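Local atomic coordinates of Rho GTPase activating protein 15 (Homo sapiens, PDB entry 3BYI), a protein that stimulates GTP hydrolysis by Rho-type GTPases, RAC1 among them, through its RhoGAP domain, the part present here, and so returns them to the inactive GDP-bound state. Residues V149-L154 / E201-E206; E44-R49 / G55-S60. All coordinates share one frame; numbering follows the deposited sequence.

Contact 1: residues V149-L154 / E201-E206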
# COMPACT_ATOMS: atom_id res chain seq x y z
N VAL A 149 -9.57 1.62 -2.38
CA VAL A 149 -9.31 2.77 -1.54
C VAL A 149 -7.91 3.38 -1.85
O VAL A 149 -7.78 4.60 -2.02
CB VAL A 149 -9.52 2.39 -0.03
CG1 VAL A 149 -8.88 3.38 0.90
CG2 VAL A 149 -11.01 2.25 0.31
N LEU A 150 -6.87 2.56 -1.92
CA LEU A 150 -5.53 3.07 -2.17
C LEU A 150 -5.39 3.67 -3.59
O LEU A 150 -4.96 4.79 -3.75
CB LEU A 150 -4.48 1.98 -1.92
CG LEU A 150 -3.03 2.37 -2.21
CD1 LEU A 150 -2.49 3.43 -1.25
CD2 LEU A 150 -2.20 1.14 -2.19
N PHE A 151 -5.75 2.94 -4.63
CA PHE A 151 -5.67 3.48 -5.98
C PHE A 151 -6.58 4.71 -6.19
O PHE A 151 -6.22 5.63 -6.90
CB PHE A 151 -5.92 2.39 -7.01
CG PHE A 151 -4.77 1.43 -7.12
CD1 PHE A 151 -4.89 0.11 -6.71
CD2 PHE A 151 -3.56 1.87 -7.61
CE1 PHE A 151 -3.82 -0.76 -6.79
CE2 PHE A 151 -2.48 1.02 -7.69
CZ PHE A 151 -2.61 -0.30 -7.26
N GLY A 152 -7.75 4.71 -5.58
CA GLY A 152 -8.67 5.85 -5.65
C GLY A 152 -8.00 7.09 -5.08
O GLY A 152 -8.06 8.15 -5.66
N HIS A 153 -7.34 6.93 -3.94
CA HIS A 153 -6.52 7.97 -3.33
C HIS A 153 -5.40 8.45 -4.25
O HIS A 153 -5.11 9.66 -4.35
CB HIS A 153 -5.90 7.42 -2.03
CG HIS A 153 -4.82 8.27 -1.44
ND1 HIS A 153 -5.04 9.57 -1.00
CD2 HIS A 153 -3.52 8.02 -1.21
CE1 HIS A 153 -3.91 10.06 -0.51
NE2 HIS A 153 -2.97 9.14 -0.63
N LEU A 154 -4.72 7.50 -4.87
CA LEU A 154 -3.57 7.82 -5.71
C LEU A 154 -3.98 8.58 -6.96
O LEU A 154 -3.19 9.35 -7.48
CB LEU A 154 -2.72 6.57 -6.05
CG LEU A 154 -2.05 5.84 -4.84
CD1 LEU A 154 -1.36 4.55 -5.30
CD2 LEU A 154 -1.08 6.77 -4.14
N GLU A 201 0.55 1.01 -12.74
CA GLU A 201 0.17 2.12 -13.62
C GLU A 201 -1.24 1.97 -14.20
O GLU A 201 -2.00 2.95 -14.26
CB GLU A 201 1.19 2.27 -14.76
CG GLU A 201 2.47 2.90 -14.36
CD GLU A 201 3.35 3.32 -15.52
OE1 GLU A 201 2.82 3.78 -16.55
OE2 GLU A 201 4.58 3.20 -15.38
N LEU A 202 -1.59 0.77 -14.64
CA LEU A 202 -2.92 0.55 -15.23
C LEU A 202 -4.03 0.69 -14.18
O LEU A 202 -5.12 1.25 -14.48
CB LEU A 202 -3.05 -0.82 -15.88
CG LEU A 202 -4.35 -1.07 -16.67
CD1 LEU A 202 -4.46 -0.11 -17.90
CD2 LEU A 202 -4.40 -2.49 -17.08
N MET A 203 -3.78 0.17 -12.98
CA MET A 203 -4.77 0.26 -11.92
C MET A 203 -5.02 1.72 -11.53
O MET A 203 -6.12 2.11 -11.13
CB MET A 203 -4.35 -0.52 -10.67
CG MET A 203 -4.03 -1.99 -10.89
SD MET A 203 -5.43 -3.07 -10.82
CE MET A 203 -5.91 -2.85 -9.12
N LEU A 204 -3.98 2.52 -11.67
CA LEU A 204 -4.05 3.95 -11.38
C LEU A 204 -4.71 4.73 -12.54
O LEU A 204 -5.70 5.43 -12.33
CB LEU A 204 -2.64 4.47 -11.17
CG LEU A 204 -2.41 5.85 -10.60
CD1 LEU A 204 -3.40 6.20 -9.45
CD2 LEU A 204 -0.95 5.84 -10.12
N SER A 205 -4.15 4.59 -13.74
CA SER A 205 -4.62 5.39 -14.87
C SER A 205 -6.03 4.98 -15.36
O SER A 205 -6.71 5.77 -15.97
CB SER A 205 -3.59 5.35 -16.01
OG SER A 205 -3.48 4.05 -16.55
N GLU A 206 -6.45 3.75 -15.10
CA GLU A 206 -7.77 3.29 -15.52
C GLU A 206 -8.62 2.91 -14.33
O GLU A 206 -9.50 2.05 -14.42
CB GLU A 206 -7.66 2.11 -16.49
CG GLU A 206 -6.92 2.42 -17.79
CD GLU A 206 -7.65 3.40 -18.70
OE1 GLU A 206 -8.81 3.77 -18.42
OE2 GLU A 206 -7.04 3.81 -19.72
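In the all-helical RhoGAP domain, helix 141-159 packs against helix 189-205 through Phe-151 and Leu-154 on one side and Met-203 and Leu-204 on the other. The short axes pass 9.2 Å apart and cross at -67°, a steep angle that confines the contact to a few residues around the crossing point. Phe-151 offers a broad flat surface suited to this spot: CB of Met-203 stands 3.7 Å from the centroid of its ring, almost on the ring normal, in a CH-pi contact. The Met-203 chain then bends at both chi2 (-86°) and chi3 (-64°), which folds its methyl back until CE lies 3.8 Å from CE1 of Phe-151. Flexible methionine can thus follow the aromatic outline, and its SD makes an oblique Met-aromatic contact, 5.4 Å from the ring centroid of Phe-151. One turn beyond Phe-151, Leu-154 meets the next residue of the other helix: CD1 of Leu-204 comes to 3.5 Å from CB of Leu-154, tighter than usual. All four residues are buried, and Phe-108 from a loop touches both Phe-151 and Met-203. An apolar helix-helix crossing centred on an aromatic ring belongs to the hydrophobic core of this helical domain.

Contact 2: residues E44-R49 / G55-S60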
# COMPACT_ATOMS: atom_id res chain seq x y z
N GLU A 44 -6.28 9.64 4.76
CA GLU A 44 -6.97 10.87 5.13
C GLU A 44 -5.97 12.01 5.40
O GLU A 44 -6.19 13.14 4.99
CB GLU A 44 -7.83 10.64 6.38
CG GLU A 44 -8.56 11.91 6.85
CD GLU A 44 -8.88 11.87 8.34
OE1 GLU A 44 -8.22 11.11 9.11
OE2 GLU A 44 -9.80 12.61 8.74
N ALA A 45 -4.91 11.72 6.14
CA ALA A 45 -3.87 12.70 6.44
C ALA A 45 -3.14 13.19 5.19
O ALA A 45 -2.82 14.35 5.06
CB ALA A 45 -2.88 12.15 7.46
N VAL A 46 -2.92 12.30 4.23
CA VAL A 46 -2.27 12.67 2.98
C VAL A 46 -3.19 13.55 2.12
O VAL A 46 -2.76 14.58 1.59
CB VAL A 46 -1.68 11.42 2.22
CG1 VAL A 46 -1.08 11.78 0.81
CG2 VAL A 46 -0.58 10.73 3.07
N GLU A 47 -4.46 13.19 2.05
CA GLU A 47 -5.45 14.03 1.38
C GLU A 47 -5.63 15.40 2.04
O GLU A 47 -5.80 16.39 1.36
CB GLU A 47 -6.77 13.27 1.25
CG GLU A 47 -6.58 12.04 0.33
CD GLU A 47 -7.84 11.40 -0.12
OE1 GLU A 47 -8.93 11.92 0.19
OE2 GLU A 47 -7.76 10.36 -0.81
N LYS A 48 -5.56 15.46 3.36
CA LYS A 48 -5.75 16.70 4.09
C LYS A 48 -4.58 17.65 3.89
O LYS A 48 -4.79 18.83 3.68
CB LYS A 48 -5.85 16.41 5.59
CG LYS A 48 -5.96 17.68 6.47
CD LYS A 48 -6.23 17.31 7.90
CE LYS A 48 -6.39 18.55 8.78
NZ LYS A 48 -6.76 18.11 10.18
N ARG A 49 -3.36 17.14 3.98
CA ARG A 49 -2.19 18.00 3.96
C ARG A 49 -0.99 17.49 3.14
O ARG A 49 0.15 17.90 3.37
CB ARG A 49 -1.72 18.27 5.39
CG ARG A 49 -1.51 17.04 6.22
CD ARG A 49 -1.32 17.40 7.69
NE ARG A 49 -1.11 16.18 8.46
CZ ARG A 49 0.07 15.61 8.71
NH1 ARG A 49 1.22 16.17 8.34
NH2 ARG A 49 0.09 14.47 9.40
N GLY A 55 6.99 15.48 -4.46
CA GLY A 55 7.54 14.12 -4.29
C GLY A 55 6.79 13.26 -3.30
O GLY A 55 7.34 12.27 -2.81
N ILE A 56 5.53 13.59 -3.03
CA ILE A 56 4.68 12.82 -2.15
C ILE A 56 4.68 11.37 -2.59
O ILE A 56 4.47 11.10 -3.77
CB ILE A 56 3.24 13.39 -2.08
CG1 ILE A 56 2.50 12.79 -0.88
CG2 ILE A 56 2.44 13.24 -3.44
CD1 ILE A 56 2.98 13.33 0.52
N TYR A 57 5.02 10.47 -1.64
CA TYR A 57 5.18 9.00 -1.79
C TYR A 57 6.56 8.55 -2.31
O TYR A 57 6.95 7.40 -2.10
CB TYR A 57 4.05 8.36 -2.58
CG TYR A 57 2.76 8.30 -1.79
CD1 TYR A 57 1.72 9.17 -2.05
CD2 TYR A 57 2.59 7.39 -0.78
CE1 TYR A 57 0.58 9.13 -1.31
CE2 TYR A 57 1.41 7.31 -0.04
CZ TYR A 57 0.42 8.18 -0.31
OH TYR A 57 -0.72 8.10 0.43
N ARG A 58 7.27 9.45 -2.99
CA ARG A 58 8.62 9.19 -3.39
C ARG A 58 9.59 9.61 -2.28
O ARG A 58 10.50 8.90 -1.94
CB ARG A 58 8.95 9.90 -4.72
CG ARG A 58 10.36 9.63 -5.29
CD ARG A 58 10.49 10.19 -6.75
N VAL A 59 9.38 10.80 -1.72
CA VAL A 59 10.26 11.28 -0.64
C VAL A 59 10.06 10.42 0.61
O VAL A 59 8.94 9.96 0.93
CB VAL A 59 10.04 12.80 -0.33
CG1 VAL A 59 10.72 13.21 1.00
CG2 VAL A 59 10.53 13.71 -1.51
N SER A 60 11.17 10.19 1.30
CA SER A 60 11.21 9.37 2.52
C SER A 60 11.07 10.25 3.74
O SER A 60 11.71 11.26 3.83
CB SER A 60 12.55 8.66 2.66
OG SER A 60 12.79 7.87 1.52
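Residues 44-49 of helix 37-49 lie across from an irregular loop, and the two backbones stay well apart, with CA of Val-46 still 8.6 Å from CA of Ile-56; side chains must bridge the gap. The loop turns tightly: the carbonyl of Gly-55 accepts from both Arg-58 N and Val-59 N, and the positive phi of Gly-55 (71°) suits a residue lacking CB. Val-46 is the helix's contribution. With its CG1 anti to the backbone N, chi1 175°, that methyl reaches both loop residues, meeting CG1 of Ile-56 at 4.1 Å and CE1 of Tyr-57 at 3.8 Å, where it approaches the ring obliquely. The compact branched valine also straddles the phenol oxygen, since OH of Tyr-57 is 3.7 Å from CG1 and equally far from CG2 of Val-46. Tyr-57 suits a place needing both a long apolar ring and a polar end: its hydroxyl hydrogen-bonds to NE2 of His-153, and its ring meets Phe-175 edge-to-face. Arg-58, the predicted arginine finger, follows. The chemistry is therefore apolar packing around a hydroxyl whose polar partner is His-153, consistent with a firmly seated Tyr-57 beside a finger side chain whose end was not resolved, which may reflect mobility.

Overall arrangement
From the N terminus, contact 2 comes first: after segment 44-49, five residues outside helix and strand lead to loop 55-60, which turns back against the helix before helix 63-74 begins. Contact 1 opens only much later, on helix 141-159, and closes a largely helical excursion of 46 residues when helix 189-205 returns. The two therefore lie in series, neither nesting nor crossing, with centres about 15 Å apart. Helix 141-159 joins them: His-153 points away from contact 1, and its ND1 probably hydrogen-bonds to Glu-47, while Leu-154, itself part of contact 1, also packs against Tyr-57. Together they link the predicted finger loop, through helices 37-49 and 141-159, to helix 189-205, near the C terminus.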